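Polyprenyl synthetase (Zymomonas mobilis subsp. mobilis, PDB 4KKM) probably acts as a magnesium-dependent prenyltransferase that joins isoprenoid diphosphates into farnesyl or longer chains, on the all-helical isoprenoid synthase fold. Local coordinates at residues R53-E58 against K127-A132; A236-L241 against Q288-Q293; A296-F301 against Y307-A312. One frame throughout, in Å; residues are numbered along the deposited sequence.

Contact 1: R53-E58 against K127-A132. With ACT (acetate ion), chain E.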
loop_
_atom_site.group_PDB
_atom_site.type_symbol
_atom_site.label_atom_id
_atom_site.label_comp_id
_atom_site.label_asym_id
_atom_site.label_seq_id
_atom_site.Cartn_x
_atom_site.Cartn_y
_atom_site.Cartn_z
ATOM N N ARG B 53 13.792 -7.643 -12.024
ATOM C CA ARG B 53 12.414 -7.430 -11.582
ATOM C C ARG B 53 11.416 -8.146 -12.490
ATOM O O ARG B 53 10.204 -8.042 -12.290
ATOM C CB ARG B 53 12.075 -5.941 -11.539
ATOM C CG ARG B 53 12.817 -5.155 -10.463
ATOM C CD ARG B 53 12.495 -3.689 -10.603
ATOM N NE ARG B 53 12.917 -3.204 -11.913
ATOM C CZ ARG B 53 12.461 -2.091 -12.471
ATOM N NH1 ARG B 53 11.560 -1.354 -11.833
ATOM N NH2 ARG B 53 12.899 -1.720 -13.666
ATOM N N ARG B 54 11.925 -8.868 -13.484
ATOM C CA ARG B 54 11.064 -9.524 -14.463
ATOM C C ARG B 54 9.960 -10.361 -13.809
ATOM O O ARG B 54 8.777 -10.202 -14.121
ATOM C CB ARG B 54 11.893 -10.395 -15.407
ATOM C CG ARG B 54 11.083 -11.009 -16.538
ATOM C CD ARG B 54 11.999 -11.729 -17.523
ATOM N NE ARG B 54 11.297 -12.080 -18.754
ATOM C CZ ARG B 54 11.840 -12.783 -19.741
ATOM N NH1 ARG B 54 11.132 -13.066 -20.829
ATOM N NH2 ARG B 54 13.092 -13.211 -19.637
ATOM N N ARG B 55 10.353 -11.231 -12.887
ATOM C CA ARG B 55 9.423 -12.165 -12.265
ATOM C C ARG B 55 8.349 -11.430 -11.476
ATOM O O ARG B 55 7.171 -11.781 -11.533
ATOM C CB ARG B 55 10.176 -13.134 -11.353
ATOM C CG ARG B 55 9.316 -14.240 -10.755
ATOM C CD ARG B 55 10.171 -15.185 -9.912
ATOM N NE ARG B 55 9.464 -16.410 -9.541
ATOM C CZ ARG B 55 9.442 -17.520 -10.273
ATOM N NH1 ARG B 55 10.087 -17.571 -11.434
ATOM N NH2 ARG B 55 8.779 -18.584 -9.842
ATOM N N LEU B 56 8.763 -10.407 -10.737
ATOM C CA LEU B 56 7.817 -9.613 -9.963
ATOM C C LEU B 56 6.702 -9.054 -10.849
ATOM O O LEU B 56 5.511 -9.229 -10.571
ATOM C CB LEU B 56 8.543 -8.463 -9.261
ATOM C CG LEU B 56 7.612 -7.393 -8.672
ATOM C CD1 LEU B 56 6.818 -7.937 -7.480
ATOM C CD2 LEU B 56 8.407 -6.156 -8.267
ATOM N N VAL B 57 7.092 -8.385 -11.923
ATOM C CA VAL B 57 6.113 -7.758 -12.804
ATOM C C VAL B 57 5.285 -8.812 -13.549
ATOM O O VAL B 57 4.093 -8.623 -13.786
ATOM C CB VAL B 57 6.792 -6.768 -13.786
ATOM C CG1 VAL B 57 5.771 -6.133 -14.715
ATOM C CG2 VAL B 57 7.552 -5.696 -13.006
ATOM N N GLU B 58 5.903 -9.933 -13.913
ATOM C CA GLU B 58 5.129 -10.999 -14.549
ATOM C C GLU B 58 4.096 -11.578 -13.573
ATOM O O GLU B 58 2.992 -11.937 -13.980
ATOM C CB GLU B 58 6.035 -12.082 -15.156
ATOM C CG GLU B 58 6.712 -11.610 -16.436
ATOM C CD GLU B 58 7.688 -12.615 -17.019
ATOM O OE1 GLU B 58 8.115 -13.538 -16.291
ATOM O OE2 GLU B 58 8.027 -12.474 -18.213
ATOM N N LYS B 127 1.383 -20.423 -6.344
ATOM C CA LYS B 127 1.493 -21.718 -7.010
ATOM C C LYS B 127 2.177 -21.609 -8.375
ATOM O O LYS B 127 3.095 -22.370 -8.681
ATOM C CB LYS B 127 0.115 -22.369 -7.154
ATOM C CG LYS B 127 -0.552 -22.678 -5.827
ATOM C CD LYS B 127 0.306 -23.602 -4.965
ATOM C CE LYS B 127 0.044 -25.073 -5.265
ATOM N NZ LYS B 127 0.478 -25.490 -6.629
ATOM N N ALA B 128 1.725 -20.664 -9.194
ATOM C CA ALA B 128 2.316 -20.453 -10.514
ATOM C C ALA B 128 3.734 -19.897 -10.390
ATOM O O ALA B 128 4.593 -20.144 -11.235
ATOM C CB ALA B 128 1.445 -19.513 -11.341
ATOM N N PHE B 129 3.971 -19.144 -9.323
ATOM C CA PHE B 129 5.283 -18.554 -9.087
ATOM C C PHE B 129 5.913 -19.173 -7.842
ATOM O O PHE B 129 6.453 -20.275 -7.902
ATOM C CB PHE B 129 5.170 -17.024 -8.986
ATOM C CG PHE B 129 4.802 -16.362 -10.293
ATOM C CD1 PHE B 129 3.484 -16.361 -10.743
ATOM C CD2 PHE B 129 5.774 -15.762 -11.083
ATOM C CE1 PHE B 129 3.138 -15.773 -11.955
ATOM C CE2 PHE B 129 5.437 -15.165 -12.292
ATOM C CZ PHE B 129 4.113 -15.174 -12.731
ATOM N N ASP B 130 5.828 -18.466 -6.720
ATOM C CA ASP B 130 6.283 -18.974 -5.428
ATOM C C ASP B 130 5.764 -18.047 -4.334
ATOM O O ASP B 130 5.201 -16.999 -4.633
ATOM C CB ASP B 130 7.807 -19.071 -5.375
ATOM C CG ASP B 130 8.487 -17.823 -5.903
ATOM O OD1 ASP B 130 8.388 -16.768 -5.243
ATOM O OD2 ASP B 130 9.123 -17.899 -6.975
ATOM N N ASP B 131 5.951 -18.437 -3.074
ATOM C CA ASP B 131 5.391 -17.687 -1.951
ATOM C C ASP B 131 5.945 -16.267 -1.883
ATOM O O ASP B 131 5.197 -15.303 -1.715
ATOM C CB ASP B 131 5.643 -18.414 -0.625
ATOM C CG ASP B 131 4.896 -19.738 -0.530
ATOM O OD1 ASP B 131 3.950 -19.948 -1.316
ATOM O OD2 ASP B 131 5.252 -20.564 0.337
ATOM N N ALA B 132 7.258 -16.132 -2.025
ATOM C CA ALA B 132 7.871 -14.810 -1.948
ATOM C C ALA B 132 7.355 -13.878 -3.042
ATOM O O ALA B 132 7.116 -12.691 -2.806
ATOM C CB ALA B 132 9.385 -14.929 -2.012
HETATM C C ACT E . 11.563 -15.898 -14.758
HETATM O O ACT E . 11.134 -16.918 -15.354
HETATM O OXT ACT E . 10.903 -15.500 -13.762
HETATM C CH3 ACT E . 12.800 -15.191 -15.231
#

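Contact 2: A236-L241 against Q288-Q293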
loop_
_atom_site.group_PDB
_atom_site.type_symbol
_atom_site.label_atom_id
_atom_site.label_comp_id
_atom_site.label_asym_id
_atom_site.label_seq_id
_atom_site.Cartn_x
_atom_site.Cartn_y
_atom_site.Cartn_z
ATOM N N ALA B 236 -23.802 1.381 -1.675
ATOM C CA ALA B 236 -22.678 0.461 -1.532
ATOM C C ALA B 236 -22.829 -0.383 -0.283
ATOM O O ALA B 236 -22.524 -1.576 -0.283
ATOM C CB ALA B 236 -21.359 1.221 -1.476
ATOM N N ARG B 237 -23.273 0.256 0.791
ATOM C CA ARG B 237 -23.443 -0.432 2.061
ATOM C C ARG B 237 -24.459 -1.564 1.906
ATOM O O ARG B 237 -24.236 -2.696 2.358
ATOM C CB ARG B 237 -23.914 0.564 3.121
ATOM C CG ARG B 237 -24.328 -0.069 4.444
ATOM C CD ARG B 237 -25.183 0.900 5.258
ATOM N NE ARG B 237 -26.513 1.054 4.670
ATOM C CZ ARG B 237 -27.281 2.128 4.815
ATOM N NH1 ARG B 237 -26.855 3.158 5.536
ATOM N NH2 ARG B 237 -28.478 2.172 4.237
ATOM N N ASP B 238 -25.568 -1.257 1.241
ATOM C CA ASP B 238 -26.645 -2.231 1.079
ATOM C C ASP B 238 -26.287 -3.367 0.123
ATOM O O ASP B 238 -26.517 -4.525 0.448
ATOM C CB ASP B 238 -27.961 -1.549 0.669
ATOM C CG ASP B 238 -28.547 -0.699 1.783
ATOM O OD1 ASP B 238 -28.127 -0.872 2.948
ATOM O OD2 ASP B 238 -29.420 0.147 1.495
ATOM N N ILE B 239 -25.716 -3.060 -1.043
ATOM C CA ILE B 239 -25.299 -4.139 -1.945
ATOM C C ILE B 239 -24.152 -4.972 -1.371
ATOM O O ILE B 239 -24.055 -6.167 -1.641
ATOM C CB ILE B 239 -24.915 -3.662 -3.375
ATOM C CG1 ILE B 239 -23.714 -2.712 -3.339
ATOM C CG2 ILE B 239 -26.098 -3.028 -4.069
ATOM C CD1 ILE B 239 -22.893 -2.710 -4.623
ATOM N N GLY B 240 -23.286 -4.348 -0.581
ATOM C CA GLY B 240 -22.195 -5.079 0.046
ATOM C C GLY B 240 -22.699 -6.116 1.036
ATOM O O GLY B 240 -22.213 -7.246 1.077
ATOM N N LEU B 241 -23.681 -5.740 1.845
ATOM C CA LEU B 241 -24.256 -6.696 2.785
ATOM C C LEU B 241 -25.009 -7.787 2.023
ATOM O O LEU B 241 -24.884 -8.971 2.334
ATOM C CB LEU B 241 -25.165 -5.999 3.803
ATOM C CG LEU B 241 -25.886 -6.913 4.801
ATOM C CD1 LEU B 241 -24.894 -7.863 5.451
ATOM C CD2 LEU B 241 -26.610 -6.094 5.861
ATOM N N GLN B 288 -32.832 -9.921 -0.337
ATOM C CA GLN B 288 -33.767 -9.330 -1.284
ATOM C C GLN B 288 -34.150 -7.905 -0.892
ATOM O O GLN B 288 -34.156 -7.001 -1.735
ATOM C CB GLN B 288 -35.021 -10.192 -1.392
ATOM C CG GLN B 288 -35.844 -9.903 -2.624
ATOM C CD GLN B 288 -35.022 -9.987 -3.894
ATOM O OE1 GLN B 288 -34.392 -11.012 -4.178
ATOM N NE2 GLN B 288 -35.013 -8.903 -4.665
ATOM N N ALA B 289 -34.471 -7.716 0.387
ATOM C CA ALA B 289 -34.845 -6.398 0.899
ATOM C C ALA B 289 -33.708 -5.398 0.720
ATOM O O ALA B 289 -33.939 -4.234 0.393
ATOM C CB ALA B 289 -35.250 -6.485 2.364
ATOM N N LEU B 290 -32.480 -5.867 0.921
ATOM C CA LEU B 290 -31.295 -5.023 0.793
ATOM C C LEU B 290 -31.093 -4.526 -0.633
ATOM O O LEU B 290 -30.627 -3.402 -0.853
ATOM C CB LEU B 290 -30.059 -5.781 1.275
ATOM C CG LEU B 290 -29.941 -5.866 2.795
ATOM C CD1 LEU B 290 -29.033 -7.010 3.189
ATOM C CD2 LEU B 290 -29.429 -4.543 3.347
ATOM N N VAL B 291 -31.447 -5.362 -1.601
ATOM C CA VAL B 291 -31.377 -4.965 -3.000
ATOM C C VAL B 291 -32.373 -3.843 -3.274
ATOM O O VAL B 291 -32.032 -2.833 -3.892
ATOM C CB VAL B 291 -31.651 -6.158 -3.945
ATOM C CG1 VAL B 291 -31.892 -5.668 -5.364
ATOM C CG2 VAL B 291 -30.493 -7.154 -3.896
ATOM N N ASP B 292 -33.604 -4.017 -2.803
ATOM C CA ASP B 292 -34.614 -2.972 -2.925
ATOM C C ASP B 292 -34.156 -1.684 -2.242
ATOM O O ASP B 292 -34.294 -0.594 -2.794
ATOM C CB ASP B 292 -35.947 -3.438 -2.329
ATOM C CG ASP B 292 -36.597 -4.541 -3.144
ATOM O OD1 ASP B 292 -36.311 -4.633 -4.357
ATOM O OD2 ASP B 292 -37.396 -5.312 -2.574
ATOM N N GLN B 293 -33.610 -1.822 -1.038
ATOM C CA GLN B 293 -33.101 -0.681 -0.288
ATOM C C GLN B 293 -31.967 0.027 -1.028
ATOM O O GLN B 293 -31.930 1.256 -1.085
ATOM C CB GLN B 293 -32.650 -1.114 1.111
ATOM C CG GLN B 293 -33.812 -1.447 2.040
ATOM C CD GLN B 293 -33.380 -2.212 3.274
ATOM O OE1 GLN B 293 -32.243 -2.097 3.723
ATOM N NE2 GLN B 293 -34.289 -3.009 3.821
#

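Contact 3: A296-F301 against Y307-A312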
loop_
_atom_site.group_PDB
_atom_site.type_symbol
_atom_site.label_atom_id
_atom_site.label_comp_id
_atom_site.label_asym_id
_atom_site.label_seq_id
_atom_site.Cartn_x
_atom_site.Cartn_y
_atom_site.Cartn_z
ATOM N N ALA B 296 -33.435 2.037 -3.882
ATOM C CA ALA B 296 -34.195 3.193 -3.408
ATOM C C ALA B 296 -33.314 4.422 -3.154
ATOM O O ALA B 296 -33.772 5.554 -3.302
ATOM C CB ALA B 296 -35.017 2.840 -2.161
ATOM N N HIS B 297 -32.051 4.198 -2.788
ATOM C CA HIS B 297 -31.112 5.303 -2.590
ATOM C C HIS B 297 -30.907 6.089 -3.885
ATOM O O HIS B 297 -30.539 7.262 -3.855
ATOM C CB HIS B 297 -29.760 4.812 -2.047
ATOM C CG HIS B 297 -29.845 4.149 -0.705
ATOM N ND1 HIS B 297 -30.419 4.753 0.391
ATOM C CD2 HIS B 297 -29.424 2.931 -0.284
ATOM C CE1 HIS B 297 -30.357 3.935 1.428
ATOM N NE2 HIS B 297 -29.755 2.823 1.044
ATOM N N LEU B 298 -31.169 5.438 -5.018
ATOM C CA LEU B 298 -30.917 6.018 -6.335
ATOM C C LEU B 298 -32.165 6.661 -6.932
ATOM O O LEU B 298 -32.166 7.054 -8.095
ATOM C CB LEU B 298 -30.404 4.942 -7.296
ATOM C CG LEU B 298 -29.181 4.137 -6.850
ATOM C CD1 LEU B 298 -28.869 3.051 -7.867
ATOM C CD2 LEU B 298 -27.982 5.049 -6.655
ATOM N N SER B 299 -33.228 6.756 -6.140
ATOM C CA SER B 299 -34.505 7.270 -6.642
ATOM C C SER B 299 -34.419 8.698 -7.188
ATOM O O SER B 299 -35.265 9.115 -7.979
ATOM C CB SER B 299 -35.584 7.186 -5.562
ATOM O OG SER B 299 -35.208 7.937 -4.423
ATOM N N VAL B 300 -33.396 9.440 -6.777
ATOM C CA VAL B 300 -33.237 10.818 -7.230
ATOM C C VAL B 300 -32.556 10.923 -8.594
ATOM O O VAL B 300 -32.473 12.008 -9.161
ATOM C CB VAL B 300 -32.475 11.682 -6.202
ATOM C CG1 VAL B 300 -33.265 11.773 -4.894
ATOM C CG2 VAL B 300 -31.068 11.133 -5.974
ATOM N N PHE B 301 -32.074 9.801 -9.121
ATOM C CA PHE B 301 -31.449 9.802 -10.442
ATOM C C PHE B 301 -32.397 9.270 -11.508
ATOM O O PHE B 301 -33.265 8.442 -11.228
ATOM C CB PHE B 301 -30.163 8.967 -10.452
ATOM C CG PHE B 301 -29.159 9.381 -9.417
ATOM C CD1 PHE B 301 -28.429 10.548 -9.570
ATOM C CD2 PHE B 301 -28.939 8.600 -8.297
ATOM C CE1 PHE B 301 -27.502 10.935 -8.616
ATOM C CE2 PHE B 301 -28.011 8.977 -7.339
ATOM C CZ PHE B 301 -27.291 10.147 -7.501
ATOM N N TYR B 307 -27.573 1.287 -14.713
ATOM C CA TYR B 307 -26.480 0.331 -14.554
ATOM C C TYR B 307 -26.320 -0.100 -13.104
ATOM O O TYR B 307 -26.277 -1.295 -12.805
ATOM C CB TYR B 307 -25.169 0.908 -15.087
ATOM C CG TYR B 307 -25.150 1.025 -16.589
ATOM C CD1 TYR B 307 -25.248 -0.108 -17.390
ATOM C CD2 TYR B 307 -25.046 2.262 -17.210
ATOM C CE1 TYR B 307 -25.236 -0.014 -18.766
ATOM C CE2 TYR B 307 -25.037 2.368 -18.588
ATOM C CZ TYR B 307 -25.129 1.226 -19.360
ATOM O OH TYR B 307 -25.116 1.324 -20.731
ATOM N N LEU B 308 -26.239 0.876 -12.206
ATOM C CA LEU B 308 -26.188 0.595 -10.774
ATOM C C LEU B 308 -27.409 -0.199 -10.309
ATOM O O LEU B 308 -27.291 -1.105 -9.487
ATOM C CB LEU B 308 -26.066 1.894 -9.974
ATOM C CG LEU B 308 -24.687 2.566 -9.995
ATOM C CD1 LEU B 308 -24.717 3.858 -9.184
ATOM C CD2 LEU B 308 -23.586 1.615 -9.491
ATOM N N ARG B 309 -28.578 0.142 -10.838
ATOM C CA ARG B 309 -29.797 -0.590 -10.502
ATOM C C ARG B 309 -29.692 -2.061 -10.918
ATOM O O ARG B 309 -29.976 -2.956 -10.121
ATOM C CB ARG B 309 -31.032 0.083 -11.117
ATOM C CG ARG B 309 -31.351 1.451 -10.510
ATOM C CD ARG B 309 -32.629 2.073 -11.079
ATOM N NE ARG B 309 -32.868 3.401 -10.511
ATOM C CZ ARG B 309 -32.788 4.543 -11.192
ATOM N NH1 ARG B 309 -32.499 4.537 -12.487
ATOM N NH2 ARG B 309 -33.013 5.694 -10.574
ATOM N N SER B 310 -29.264 -2.300 -12.158
ATOM C CA SER B 310 -29.066 -3.657 -12.671
ATOM C C SER B 310 -28.024 -4.435 -11.877
ATOM O O SER B 310 -28.183 -5.634 -11.630
ATOM C CB SER B 310 -28.648 -3.620 -14.142
ATOM O OG SER B 310 -29.726 -3.210 -14.958
ATOM N N ILE B 311 -26.952 -3.748 -11.489
ATOM C CA ILE B 311 -25.874 -4.380 -10.746
ATOM C C ILE B 311 -26.391 -4.905 -9.417
ATOM O O ILE B 311 -26.091 -6.034 -9.040
ATOM C CB ILE B 311 -24.682 -3.416 -10.531
ATOM C CG1 ILE B 311 -23.940 -3.205 -11.851
ATOM C CG2 ILE B 311 -23.734 -3.952 -9.458
ATOM C CD1 ILE B 311 -22.980 -2.038 -11.826
ATOM N N ALA B 312 -27.200 -4.097 -8.733
ATOM C CA ALA B 312 -27.795 -4.501 -7.462
ATOM C C ALA B 312 -28.667 -5.751 -7.611
ATOM O O ALA B 312 -28.588 -6.679 -6.799
ATOM C CB ALA B 312 -28.605 -3.353 -6.862
#

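Contact 1: R53-E58 against K127-A132
At the surface of the all-helical isoprenoid synthase fold, the first turn of helix 54-64 meets the short break between helices 125-128 and 131-150, and Arg55 spans the gap. With CG anti to the backbone N (chi1 -174°) and the chain extended as far as NE, the arginine runs past Phe129 in the opposite direction to that side chain. Its CG lies at the ring edge, 3.9 Å from Phe129 CD2, and the same CD2 sits under the rim of the guanidinium, the two planes being 79° apart. Asp130 OD2 receives both Arg55 NE and Arg55 NH2, each at 3.0 Å, in a salt bridge; guanidinium and carboxylate planes are nearly parallel but not level, in keeping with two bent, weak bonds. Arg55 NH1 turns to an acetate ion, probably from the crystallisation liquor, reaching its OXT at 3.2 Å. At the outer end of the ring, Phe129 CZ comes 3.6 Å from Glu58 O. Asp130 N-caps helix 131-150, its side chain capping a backbone N there; OD1 bonds to Ser133 OG, which also accepts a weak bond from Arg55 NE. Phe129 also reaches Ala59 of helix 54-64, while Leu56 and Ala132 pack respectively on Ala182 and Leu185 of the second subunit.

Contact 2: A236-L241 against Q288-Q293
Leu290 lays its two methyls against Leu241 and the flank of Asp238, where helices 226-253 and 280-296 run side by side. Leu290 CD1 touches Leu241 CG at 3.5 Å, with Leu241 CD2 lying almost as near to the same methyl; the two leucines meet at a slant, branch against branch. Leu241 presents that branch with its CG anti to the backbone N (chi1 177°), beside its carbonyl carbon. The other methyl, Leu290 CD2, comes 3.9 Å from Asp238 OD1, the two side chains crossing at about a right angle.

The CB of Asp238 is directed toward the neighbouring helix, and the backbones come close here: its CA is 5.4 Å from the CA of Leu290, and the short axes approach to 8.2 Å at 159°, nearly antiparallel. Its CB rests 3.6 Å from Leu290 O, and its OD2 is 3.5 Å from Gln293 CB, so the aspartate is set against backbone and aliphatic carbon. No hydrogen bond joins the two segments.

The carboxylate finds its polar partners to the side. Arg237 NE gives OD1 a fairly straight bond (162°); OD1 lies in the guanidinium plane, but the NE meets it from above the carboxylate plane. A weaker bond comes from NH2 of the same arginine. OD2 is taken by His297, just beyond helix 280-296.

A buried acid is thus gripped through both oxygens while hydrocarbon packs beside it. The salt bridge and the histidine bond would favour the ionised form, and between them they should limit rotation of the carboxylate. Between the two six-residue segments the contact is van der Waals packing, with a polar tie to Asp238 supplied by His297 farther along the chain.

Contact 3: A296-F301 against Y307-A312
Arg309 leaves its helix with CG anti to the carbonyl carbon (chi1 -67°) and then runs extended to NE, which carries the guanidinium across to the loop that follows helix 280-296. Leu298 starts with the same kind of first torsion (chi1 -54°) and slides past the arginine in the opposite direction, its CD1 lying 4.0 Å from Arg309 CG. That methyl also touches Leu308 CB at 3.7 Å, the two leucines crossing at about a right angle.

The polar part of the contact rests on one nitrogen. Arg309 NH2 gives Phe301 O a hydrogen bond of 2.8 Å with an angle of 151° at the hydrogen; the oxygen lies in the guanidinium plane, but the nitrogen sits well above the plane of the carbonyl. A second bond, from Arg309 NH2 to Leu298 O at 3.0 Å, is bent and weak. Leu298 O already accepts Phe301 N within the type I turn from Leu298 to Phe301, so the arginine clasps both ends of that turn. Arg309 NH1 is held by Asp306 and by Gly302 O, which fixes the other arm of the guanidinium.

Helix 226-253 backs the loop, with Tyr235 against Leu298 and Arg231 bonded to His297 O. Leu308 packs on Ala78 and Thr79 of helix 71-80, and Ile311 reaches Leu27 of helix 24-45.

Following the chain from the N terminus, contact 1 closes first, bringing residues 127-132 back to the start of helix 54-64 near the subunit interface. Contact 2 closes a later loop, returning helix 280-296 to helix 226-253, and contact 3 then folds helix 306-314 back onto the loop that follows helix 280-296. The three stand in series, with none nested or crossed. Contact 1 lies across the chain's centre from the others, its centre about 38 Å from that of contact 2. Contacts 2 and 3 touch through His297 of the loop and through Ala312, which packs on Ile239 and Val291, joining three C-terminal helices.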